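Local coordinates for protein thermospermine synthase (Medicago truncatula, PDB 6BQ5) that probably makes thermospermine and S-methyl-5'-thioadenosine from spermidine and decarboxylated S-adenosylmethionine, as a member of the spermidine/spermine synthase family, at residues Gln55-Ala60 against Asp132-Val137; Ile86-Leu91 against Gly110-Thr115; Lys103-Met108 against Val177-Leu182. All coordinates share one frame; numbering follows the deposited sequence.

Interaction 1: residues Gln55-Ala60 against Asp132-Val137. With MTA (5'-deoxy-5'-methylthioadenosine), chain D.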
loop_
_atom_site.group_PDB
_atom_site.type_symbol
_atom_site.label_atom_id
_atom_site.label_comp_id
_atom_site.label_asym_id
_atom_site.label_seq_id
_atom_site.Cartn_x
_atom_site.Cartn_y
_atom_site.Cartn_z
ATOM N N GLN A 55 -29.960 7.796 4.203
ATOM C CA GLN A 55 -30.292 8.316 2.883
ATOM C C GLN A 55 -29.231 9.262 2.328
ATOM O O GLN A 55 -29.121 9.406 1.131
ATOM C CB GLN A 55 -31.629 9.051 3.035
ATOM C CG GLN A 55 -32.157 9.893 1.894
ATOM C CD GLN A 55 -33.375 10.712 2.330
ATOM O OE1 GLN A 55 -33.984 10.469 3.386
ATOM N NE2 GLN A 55 -33.722 11.699 1.528
ATOM N N TYR A 56 -28.507 9.966 3.202
ATOM C CA TYR A 56 -27.557 10.982 2.764
ATOM C C TYR A 56 -26.129 10.458 2.660
ATOM O O TYR A 56 -25.414 10.944 1.804
ATOM C CB TYR A 56 -27.611 12.208 3.673
ATOM C CG TYR A 56 -29.014 12.774 3.845
ATOM C CD1 TYR A 56 -29.566 13.641 2.887
ATOM C CD2 TYR A 56 -29.799 12.441 4.961
ATOM C CE1 TYR A 56 -30.851 14.171 3.045
ATOM C CE2 TYR A 56 -31.102 12.950 5.120
ATOM C CZ TYR A 56 -31.623 13.813 4.159
ATOM O OH TYR A 56 -32.903 14.341 4.303
ATOM N N GLN A 57 -25.719 9.496 3.517
ATOM C CA GLN A 57 -24.335 9.044 3.542
ATOM C C GLN A 57 -24.078 7.774 4.373
ATOM O O GLN A 57 -24.856 7.388 5.257
ATOM C CB GLN A 57 -23.390 10.205 4.003
ATOM C CG GLN A 57 -23.642 10.698 5.425
ATOM C CD GLN A 57 -23.657 12.227 5.557
ATOM O OE1 GLN A 57 -22.785 12.928 5.007
ATOM N NE2 GLN A 57 -24.652 12.748 6.300
ATOM N N ASP A 58 -22.988 7.109 4.028
ATOM C CA ASP A 58 -22.421 6.052 4.847
ATOM C C ASP A 58 -21.570 6.686 5.926
ATOM O O ASP A 58 -20.962 7.772 5.718
ATOM C CB ASP A 58 -21.547 5.123 3.984
ATOM C CG ASP A 58 -22.341 4.213 3.102
ATOM O OD1 ASP A 58 -23.394 3.704 3.534
ATOM O OD2 ASP A 58 -21.879 3.926 1.967
ATOM N N ILE A 59 -21.508 6.000 7.057
ATOM C CA ILE A 59 -20.866 6.492 8.281
ATOM C C ILE A 59 -19.932 5.446 8.853
ATOM O O ILE A 59 -20.316 4.293 8.960
ATOM C CB ILE A 59 -21.902 6.770 9.386
ATOM C CG1 ILE A 59 -22.947 7.790 8.895
ATOM C CG2 ILE A 59 -21.213 7.334 10.648
ATOM C CD1 ILE A 59 -24.160 7.913 9.811
ATOM N N ALA A 60 -18.723 5.850 9.247
ATOM C CA ALA A 60 -17.817 4.946 9.918
ATOM C C ALA A 60 -16.960 5.661 10.927
ATOM O O ALA A 60 -16.620 6.871 10.731
ATOM C CB ALA A 60 -16.961 4.230 8.884
ATOM N N ASP A 132 -28.695 19.875 11.577
ATOM C CA ASP A 132 -28.094 18.908 10.632
ATOM C C ASP A 132 -29.195 18.124 9.912
ATOM O O ASP A 132 -30.156 17.693 10.530
ATOM C CB ASP A 132 -27.187 17.930 11.368
ATOM C CG ASP A 132 -26.196 17.242 10.439
ATOM O OD1 ASP A 132 -26.640 16.471 9.534
ATOM O OD2 ASP A 132 -24.971 17.504 10.588
ATOM N N ILE A 133 -29.028 17.951 8.611
ATOM C CA ILE A 133 -30.005 17.244 7.784
ATOM C C ILE A 133 -30.082 15.747 8.078
ATOM O O ILE A 133 -31.090 15.132 7.825
ATOM C CB ILE A 133 -29.723 17.487 6.286
ATOM C CG1 ILE A 133 -30.962 17.252 5.433
ATOM C CG2 ILE A 133 -28.520 16.691 5.793
ATOM C CD1 ILE A 133 -30.755 17.741 4.014
ATOM N N ASP A 134 -29.028 15.165 8.629
ATOM C CA ASP A 134 -28.945 13.716 8.792
ATOM C C ASP A 134 -28.942 13.294 10.273
ATOM O O ASP A 134 -27.918 13.251 10.923
ATOM C CB ASP A 134 -27.702 13.216 8.051
ATOM C CG ASP A 134 -27.632 11.706 7.949
ATOM O OD1 ASP A 134 -28.497 11.031 8.547
ATOM O OD2 ASP A 134 -26.718 11.208 7.267
ATOM N N GLU A 135 -30.101 12.874 10.759
ATOM C CA GLU A 135 -30.235 12.338 12.124
ATOM C C GLU A 135 -29.311 11.164 12.439
ATOM O O GLU A 135 -28.853 11.030 13.574
ATOM C CB GLU A 135 -31.685 11.913 12.353
ATOM C CG GLU A 135 -32.068 11.617 13.782
ATOM C CD GLU A 135 -33.560 11.341 13.854
ATOM O OE1 GLU A 135 -34.250 12.022 14.622
ATOM O OE2 GLU A 135 -34.038 10.474 13.087
ATOM N N GLU A 136 -29.052 10.297 11.457
ATOM C CA GLU A 136 -28.111 9.192 11.675
ATOM C C GLU A 136 -26.710 9.669 12.065
ATOM O O GLU A 136 -26.064 9.066 12.925
ATOM C CB GLU A 136 -28.015 8.265 10.453
ATOM C CG GLU A 136 -29.349 7.636 10.089
ATOM C CD GLU A 136 -29.915 6.835 11.221
ATOM O OE1 GLU A 136 -29.166 6.016 11.782
ATOM O OE2 GLU A 136 -31.100 7.033 11.562
ATOM N N VAL A 137 -26.263 10.752 11.440
ATOM C CA VAL A 137 -24.952 11.370 11.804
ATOM C C VAL A 137 -25.015 11.850 13.243
ATOM O O VAL A 137 -24.137 11.523 14.047
ATOM C CB VAL A 137 -24.584 12.531 10.881
ATOM C CG1 VAL A 137 -23.407 13.314 11.440
ATOM C CG2 VAL A 137 -24.261 12.008 9.499
HETATM C CS MTA D . -19.780 16.237 5.835
HETATM S "S5'" MTA D . -21.106 17.347 5.577
HETATM C "C5'" MTA D . -21.149 18.057 7.187
HETATM C "C4'" MTA D . -22.547 17.919 7.780
HETATM O "O4'" MTA D . -23.485 18.643 7.003
HETATM C "C2'" MTA D . -24.296 16.459 6.970
HETATM O "O2'" MTA D . -25.260 15.574 7.538
HETATM C "C3'" MTA D . -23.046 16.472 7.815
HETATM O "O3'" MTA D . -23.246 16.101 9.172
HETATM C "C1'" MTA D . -24.721 17.908 7.027
HETATM N N9 MTA D . -25.483 18.486 5.913
HETATM C C8 MTA D . -25.329 18.292 4.598
HETATM N N7 MTA D . -26.193 19.075 3.901
HETATM C C5 MTA D . -26.892 19.783 4.806
HETATM C C6 MTA D . -27.976 20.761 4.747
HETATM N N6 MTA D . -28.462 21.171 3.555
HETATM N N1 MTA D . -28.415 21.261 5.917
HETATM C C2 MTA D . -27.925 20.853 7.111
HETATM N N3 MTA D . -26.940 19.947 7.240
HETATM C C4 MTA D . -26.428 19.387 6.122
#

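Interaction 2: residues Ile86-Leu91 against Gly110-Thr115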
loop_
_atom_site.group_PDB
_atom_site.type_symbol
_atom_site.label_atom_id
_atom_site.label_comp_id
_atom_site.label_asym_id
_atom_site.label_seq_id
_atom_site.Cartn_x
_atom_site.Cartn_y
_atom_site.Cartn_z
ATOM N N ILE A 86 -8.170 21.821 16.131
ATOM C CA ILE A 86 -7.707 22.881 15.281
ATOM C C ILE A 86 -8.864 23.388 14.401
ATOM O O ILE A 86 -9.164 24.584 14.411
ATOM C CB ILE A 86 -6.515 22.457 14.418
ATOM C CG1 ILE A 86 -5.394 21.990 15.308
ATOM C CG2 ILE A 86 -6.083 23.590 13.473
ATOM C CD1 ILE A 86 -4.180 21.437 14.596
ATOM N N TYR A 87 -9.490 22.498 13.648
ATOM C CA TYR A 87 -10.589 22.883 12.793
ATOM C C TYR A 87 -11.686 23.551 13.607
ATOM O O TYR A 87 -12.165 24.602 13.233
ATOM C CB TYR A 87 -11.157 21.679 12.004
ATOM C CG TYR A 87 -12.407 21.979 11.236
ATOM C CD1 TYR A 87 -13.644 21.875 11.851
ATOM C CD2 TYR A 87 -12.383 22.363 9.898
ATOM C CE1 TYR A 87 -14.840 22.175 11.177
ATOM C CE2 TYR A 87 -13.576 22.613 9.197
ATOM C CZ TYR A 87 -14.778 22.545 9.845
ATOM O OH TYR A 87 -15.965 22.822 9.216
ATOM N N HIS A 88 -12.049 22.946 14.748
ATOM C CA HIS A 88 -13.207 23.443 15.498
ATOM C C HIS A 88 -12.915 24.755 16.271
ATOM O O HIS A 88 -13.759 25.652 16.271
ATOM C CB HIS A 88 -13.853 22.343 16.332
ATOM C CG HIS A 88 -14.460 21.282 15.476
ATOM N ND1 HIS A 88 -13.816 20.101 15.199
ATOM C CD2 HIS A 88 -15.573 21.302 14.705
ATOM C CE1 HIS A 88 -14.540 19.414 14.325
ATOM N NE2 HIS A 88 -15.594 20.133 13.988
ATOM N N GLU A 89 -11.692 24.915 16.780
ATOM C CA GLU A 89 -11.340 26.204 17.416
ATOM C C GLU A 89 -11.286 27.299 16.357
ATOM O O GLU A 89 -11.780 28.423 16.570
ATOM C CB GLU A 89 -10.039 26.132 18.163
ATOM C CG GLU A 89 -10.153 25.369 19.482
ATOM C CD GLU A 89 -8.885 25.421 20.333
ATOM O OE1 GLU A 89 -7.977 26.231 20.014
ATOM O OE2 GLU A 89 -8.804 24.647 21.341
ATOM N N CYS A 90 -10.676 26.992 15.214
ATOM C CA CYS A 90 -10.661 27.942 14.096
ATOM C C CYS A 90 -12.012 28.338 13.554
ATOM O O CYS A 90 -12.210 29.490 13.251
ATOM C CB CYS A 90 -9.739 27.478 12.949
ATOM S SG CYS A 90 -7.984 27.533 13.388
ATOM N N LEU A 91 -12.907 27.399 13.409
ATOM C CA LEU A 91 -14.239 27.651 12.908
ATOM C C LEU A 91 -15.098 28.549 13.860
ATOM O O LEU A 91 -15.855 29.368 13.409
ATOM C CB LEU A 91 -14.965 26.309 12.685
ATOM C CG LEU A 91 -16.445 26.383 12.247
ATOM C CD1 LEU A 91 -16.552 27.094 10.929
ATOM C CD2 LEU A 91 -17.101 25.032 12.147
ATOM N N GLY A 110 -22.983 20.388 11.549
ATOM C CA GLY A 110 -22.511 20.152 12.915
ATOM C C GLY A 110 -23.037 18.928 13.621
ATOM O O GLY A 110 -22.879 18.798 14.862
ATOM N N GLY A 111 -23.608 17.969 12.866
ATOM C CA GLY A 111 -23.992 16.710 13.484
ATOM C C GLY A 111 -22.909 15.994 14.272
ATOM O O GLY A 111 -23.221 15.244 15.167
ATOM N N GLU A 112 -21.644 16.192 13.906
ATOM C CA GLU A 112 -20.523 15.580 14.602
ATOM C C GLU A 112 -20.331 16.044 16.047
ATOM O O GLU A 112 -19.783 15.324 16.874
ATOM C CB GLU A 112 -19.260 15.803 13.742
ATOM C CG GLU A 112 -17.925 15.285 14.293
ATOM C CD GLU A 112 -17.088 16.357 15.003
ATOM O OE1 GLU A 112 -15.918 16.083 15.321
ATOM O OE2 GLU A 112 -17.597 17.469 15.220
ATOM N N GLY A 113 -20.713 17.282 16.325
ATOM C CA GLY A 113 -20.823 17.806 17.691
ATOM C C GLY A 113 -19.657 18.631 18.236
ATOM O O GLY A 113 -19.784 19.209 19.324
ATOM N N SER A 114 -18.535 18.691 17.512
ATOM C CA SER A 114 -17.372 19.398 18.034
ATOM C C SER A 114 -17.552 20.941 17.909
ATOM O O SER A 114 -17.032 21.672 18.733
ATOM C CB SER A 114 -16.085 18.904 17.368
ATOM O OG SER A 114 -15.805 17.538 17.641
ATOM N N THR A 115 -18.263 21.405 16.881
ATOM C CA THR A 115 -18.623 22.817 16.719
ATOM C C THR A 115 -19.462 23.298 17.917
ATOM O O THR A 115 -19.176 24.330 18.540
ATOM C CB THR A 115 -19.327 23.048 15.351
ATOM O OG1 THR A 115 -18.408 22.700 14.275
ATOM C CG2 THR A 115 -19.803 24.524 15.139
#

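Interaction 3: residues Lys103-Met108 against Val177-Leu182. With MTA (5'-deoxy-5'-methylthioadenosine), chain D.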
loop_
_atom_site.group_PDB
_atom_site.type_symbol
_atom_site.label_atom_id
_atom_site.label_comp_id
_atom_site.label_asym_id
_atom_site.label_seq_id
_atom_site.Cartn_x
_atom_site.Cartn_y
_atom_site.Cartn_z
ATOM N N LYS A 103 -24.819 35.578 21.942
ATOM C CA LYS A 103 -25.740 34.879 22.854
ATOM C C LYS A 103 -26.434 33.692 22.262
ATOM O O LYS A 103 -26.484 32.637 22.892
ATOM C CB LYS A 103 -26.789 35.852 23.397
ATOM C CG LYS A 103 -26.177 36.894 24.305
ATOM C CD LYS A 103 -27.235 37.837 24.839
ATOM C CE LYS A 103 -27.705 38.819 23.783
ATOM N NZ LYS A 103 -28.490 39.885 24.454
ATOM N N ASN A 104 -27.064 33.943 21.118
ATOM C CA ASN A 104 -27.620 32.881 20.323
ATOM C C ASN A 104 -26.804 32.668 19.009
ATOM O O ASN A 104 -26.215 33.579 18.419
ATOM C CB ASN A 104 -29.129 33.000 20.089
ATOM C CG ASN A 104 -29.506 34.130 19.165
ATOM O OD1 ASN A 104 -28.742 35.064 18.974
ATOM N ND2 ASN A 104 -30.727 34.053 18.596
ATOM N N VAL A 105 -26.731 31.386 18.645
ATOM C CA VAL A 105 -25.938 30.872 17.503
ATOM C C VAL A 105 -26.615 29.664 16.877
ATOM O O VAL A 105 -27.135 28.808 17.582
ATOM C CB VAL A 105 -24.529 30.419 17.922
ATOM C CG1 VAL A 105 -24.612 29.291 18.943
ATOM C CG2 VAL A 105 -23.733 29.926 16.710
ATOM N N PHE A 106 -26.590 29.618 15.548
ATOM C CA PHE A 106 -27.210 28.585 14.706
ATOM C C PHE A 106 -26.075 27.916 13.891
ATOM O O PHE A 106 -25.355 28.614 13.199
ATOM C CB PHE A 106 -28.195 29.270 13.746
ATOM C CG PHE A 106 -28.984 28.319 12.857
ATOM C CD1 PHE A 106 -28.485 27.877 11.637
ATOM C CD2 PHE A 106 -30.237 27.869 13.245
ATOM C CE1 PHE A 106 -29.226 26.999 10.840
ATOM C CE2 PHE A 106 -30.991 27.020 12.431
ATOM C CZ PHE A 106 -30.505 26.599 11.241
ATOM N N ILE A 107 -25.948 26.580 13.982
ATOM C CA ILE A 107 -24.945 25.815 13.261
ATOM C C ILE A 107 -25.663 25.179 12.057
ATOM O O ILE A 107 -26.605 24.430 12.225
ATOM C CB ILE A 107 -24.295 24.671 14.108
ATOM C CG1 ILE A 107 -23.744 25.148 15.458
ATOM C CG2 ILE A 107 -23.157 23.980 13.309
ATOM C CD1 ILE A 107 -23.497 24.030 16.449
ATOM N N MET A 108 -25.199 25.489 10.849
ATOM C CA MET A 108 -25.577 24.724 9.647
ATOM C C MET A 108 -24.669 23.477 9.540
ATOM O O MET A 108 -23.442 23.565 9.206
ATOM C CB MET A 108 -25.499 25.561 8.354
ATOM C CG MET A 108 -26.079 26.974 8.477
ATOM S SD MET A 108 -26.202 27.850 6.906
ATOM C CE MET A 108 -24.471 27.925 6.440
ATOM N N VAL A 177 -24.619 34.924 15.808
ATOM C CA VAL A 177 -23.631 34.274 14.944
ATOM C C VAL A 177 -24.310 33.110 14.195
ATOM O O VAL A 177 -25.095 32.374 14.770
ATOM C CB VAL A 177 -22.395 33.792 15.748
ATOM C CG1 VAL A 177 -21.397 33.062 14.869
ATOM C CG2 VAL A 177 -21.735 34.943 16.495
ATOM N N ILE A 178 -24.076 33.001 12.903
ATOM C CA ILE A 178 -24.392 31.769 12.158
ATOM C C ILE A 178 -23.080 31.087 11.702
ATOM O O ILE A 178 -22.168 31.752 11.251
ATOM C CB ILE A 178 -25.403 32.022 11.011
ATOM C CG1 ILE A 178 -26.680 32.586 11.620
ATOM C CG2 ILE A 178 -25.683 30.738 10.250
ATOM C CD1 ILE A 178 -27.725 33.012 10.622
ATOM N N VAL A 179 -23.004 29.771 11.893
ATOM C CA VAL A 179 -21.837 28.965 11.585
ATOM C C VAL A 179 -22.136 27.930 10.483
ATOM O O VAL A 179 -23.001 27.076 10.648
ATOM C CB VAL A 179 -21.344 28.216 12.830
ATOM C CG1 VAL A 179 -20.096 27.389 12.518
ATOM C CG2 VAL A 179 -21.059 29.209 13.949
ATOM N N GLY A 180 -21.419 28.051 9.372
ATOM C CA GLY A 180 -21.444 27.064 8.290
ATOM C C GLY A 180 -20.444 25.952 8.518
ATOM O O GLY A 180 -19.224 26.178 8.408
ATOM N N ASP A 181 -20.945 24.751 8.807
ATOM C CA ASP A 181 -20.114 23.564 9.072
ATOM C C ASP A 181 -20.520 22.462 8.099
ATOM O O ASP A 181 -20.642 21.282 8.474
ATOM C CB ASP A 181 -20.289 23.156 10.524
ATOM C CG ASP A 181 -19.254 22.152 11.055
ATOM O OD1 ASP A 181 -18.217 21.883 10.383
ATOM O OD2 ASP A 181 -19.479 21.666 12.200
ATOM N N LEU A 182 -20.670 22.849 6.835
ATOM C CA LEU A 182 -21.117 21.942 5.781
ATOM C C LEU A 182 -19.967 21.393 4.949
ATOM O O LEU A 182 -18.784 21.759 5.146
ATOM C CB LEU A 182 -22.104 22.677 4.874
ATOM C CG LEU A 182 -23.373 23.200 5.527
ATOM C CD1 LEU A 182 -24.025 24.343 4.743
ATOM C CD2 LEU A 182 -24.379 22.113 5.785
HETATM C CS MTA D . -19.780 16.237 5.835
HETATM S "S5'" MTA D . -21.106 17.347 5.577
HETATM C "C5'" MTA D . -21.149 18.057 7.187
HETATM C "C4'" MTA D . -22.547 17.919 7.780
HETATM O "O4'" MTA D . -23.485 18.643 7.003
HETATM C "C2'" MTA D . -24.296 16.459 6.970
HETATM O "O2'" MTA D . -25.260 15.574 7.538
HETATM C "C3'" MTA D . -23.046 16.472 7.815
HETATM O "O3'" MTA D . -23.246 16.101 9.172
HETATM C "C1'" MTA D . -24.721 17.908 7.027
HETATM N N9 MTA D . -25.483 18.486 5.913
HETATM C C8 MTA D . -25.329 18.292 4.598
HETATM N N7 MTA D . -26.193 19.075 3.901
HETATM C C5 MTA D . -26.892 19.783 4.806
HETATM C C6 MTA D . -27.976 20.761 4.747
HETATM N N6 MTA D . -28.462 21.171 3.555
HETATM N N1 MTA D . -28.415 21.261 5.917
HETATM C C2 MTA D . -27.925 20.853 7.111
HETATM N N3 MTA D . -26.940 19.947 7.240
HETATM C C4 MTA D . -26.428 19.387 6.122
#

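Interaction 1: residues Gln55-Ala60 against Asp132-Val137
Gln57 and Asp134 carry the polar part of this contact. Gln57 NE2 donates to Asp134 OD2 at 2.8 Å, and the bond is nearly straight, 170° at the hydrogen. It uses the anti lone pair of OD2, and the amide and carboxylate planes are almost coplanar. The same NE2 also donates to O2' of the methylthioadenosine at 3.1 Å, so two acceptors fix the rotation of the amide. Ser54 OG is a second partner of Asp134 OD2. Asp134 is also the N-cap of helix 135-144, where its OD1 accepts a weak bond from Glu136 N.

Asp132 grips the ribose with both oxygens: O2' donates to OD1 and O3' donates to OD2, each at 2.6 Å. Asp132 OD1 also accepts from Asp134 N, which closes an Asx turn.

The apolar part centres on Tyr56. Ile133 CG2 sits over the middle of its ring in a CH-pi contact, 4.2 Å from the centroid. Ile133 CG1 is anti to the backbone N (chi1 -158°); this, with an extended chi2, brings CD1 across the ring, 3.7 Å from Tyr56 CE1. The other side of Ile133 CG2 meets the purine, 3.4 Å from C4. Ile59 CD1 packs on Val137 CG2 at 4.1 Å.

An acidic residue at the end of the second strand, holding both ribose hydroxyls, is typical of the nucleoside site of Rossmann-like AdoMet-dependent enzymes; here the N-terminal beta domain adds Gln57.

Interaction 2: residues Ile86-Leu91 against Gly110-Thr115
His88 CG is anti to its own carbonyl carbon (chi1 -66°), which swings the imidazole off helix 84-98 toward Ser114. Glu112 starts extended and then bends at chi2 (-97°), bringing its carboxylate back over the start of helix 114-120. The second segment is the glycine-rich turn after the first strand of a Rossmann-like domain, consistent with a GxGxxA-type pattern at Gly111 and Gly113.

The His88 ring is sandwiched. Ser114 CB lies over the centre of one face, 3.3 Å from the centroid, as a CH-pi contact. Tyr87 CD1 covers the opposite face. Thr115 OG1 meets the ring at its edge, in plane, 3.2 Å from His88 CD2. His88 ND1 is bonded to Glu84 O in its own helix, which helps to fix the ring flip. No hydrogen bond joins the two segments, so close packing carries the contact.

Glu112 holds the helix start from within its own segment. Its OE2 accepts from Ser114 N at 2.8 Å, from above the carboxylate plane. Its OE1 accepts from Ser114 OG at 2.7 Å. The carboxylate plane is 15° from that of the His88 ring, and Glu112 OE2 stands 3.6 Å from His88 NE2 without a bond.

Thr115 OG1, whose hydrogen-bond partner is Asp181, is also met by Leu91 from helix 84-98, with Leu91 CD2 3.4 Å from Thr115 OG1.

Interaction 3: residues Lys103-Met108 against Val177-Leu182
Two neighbouring parallel strands at the centre of the Rossmann-like sheet meet here, and their C-terminal ends run into the nucleoside site. The axes of 104-107 and 177-181 come within 4.8 Å, with their directions 19° apart. Val105 pairs with Val177, Phe106 with Ile178, Ile107 with Val179 and Met108 with Gly180.

Five backbone bonds join them. The first, Val177 N to Asn104 O, is weak. Next come Phe106 N to Val177 O and Val179 N to Phe106 O. The two nearest the site are short: Met108 N to Val179 O at 2.7 Å, and Asp181 N to Met108 O at 2.8 Å.

On the face of Val105 and Ile107, Ile107 CG2 lies beside Asp181 CB at 4.1 Å, and these two side chains point the same way. Helix 114-120 covers this face through Thr115 and Leu119. On the other face, Phe106 CB packs on Ile178 CG1, and helix 164-169 lies against Phe106 and Met108. The Met108 chain bends at chi3 (-62°), which places CE over Gly180, 3.7 Å from its CA.

Leu182 bridges protein and ligand. Its CD1 meets Met108 CE at 4.0 Å, while CD2 touches the adenine at C4, 3.4 Å away. With an alanine in its place, the purine would probably lose the methyl that lies against C4, a gap would open there, and the Met108 methyl would lose one of its neighbours.

Asp181, the predicted proton acceptor, has Tyr87 OH at its OD1 and Thr115 OG1 at its OD2. Two hydroxyls on the carboxylate are consistent with a fixed orientation for this residue, beside an apolar surface for the base.

In the fold
From the N terminus, residues 55-60 come first, at the start of strand 58-64 in the N-terminal antiparallel sheet. Interaction 1 closes a long loop from there to the end of strand 127-132, tying that sheet to the Rossmann-like domain. Interaction 2 is nested inside this loop and joins helix 84-98 to the turn after strand 104-107. Interaction 3 pairs that strand with strand 175-181, and its segments alternate with those of both other contacts. Asp132 links interactions 1 and 2 through Gly111 N. Asp181 links interactions 2 and 3 through Thr115 and Tyr87. Interactions 1 and 3 do not touch, but both reach the methylthioadenosine.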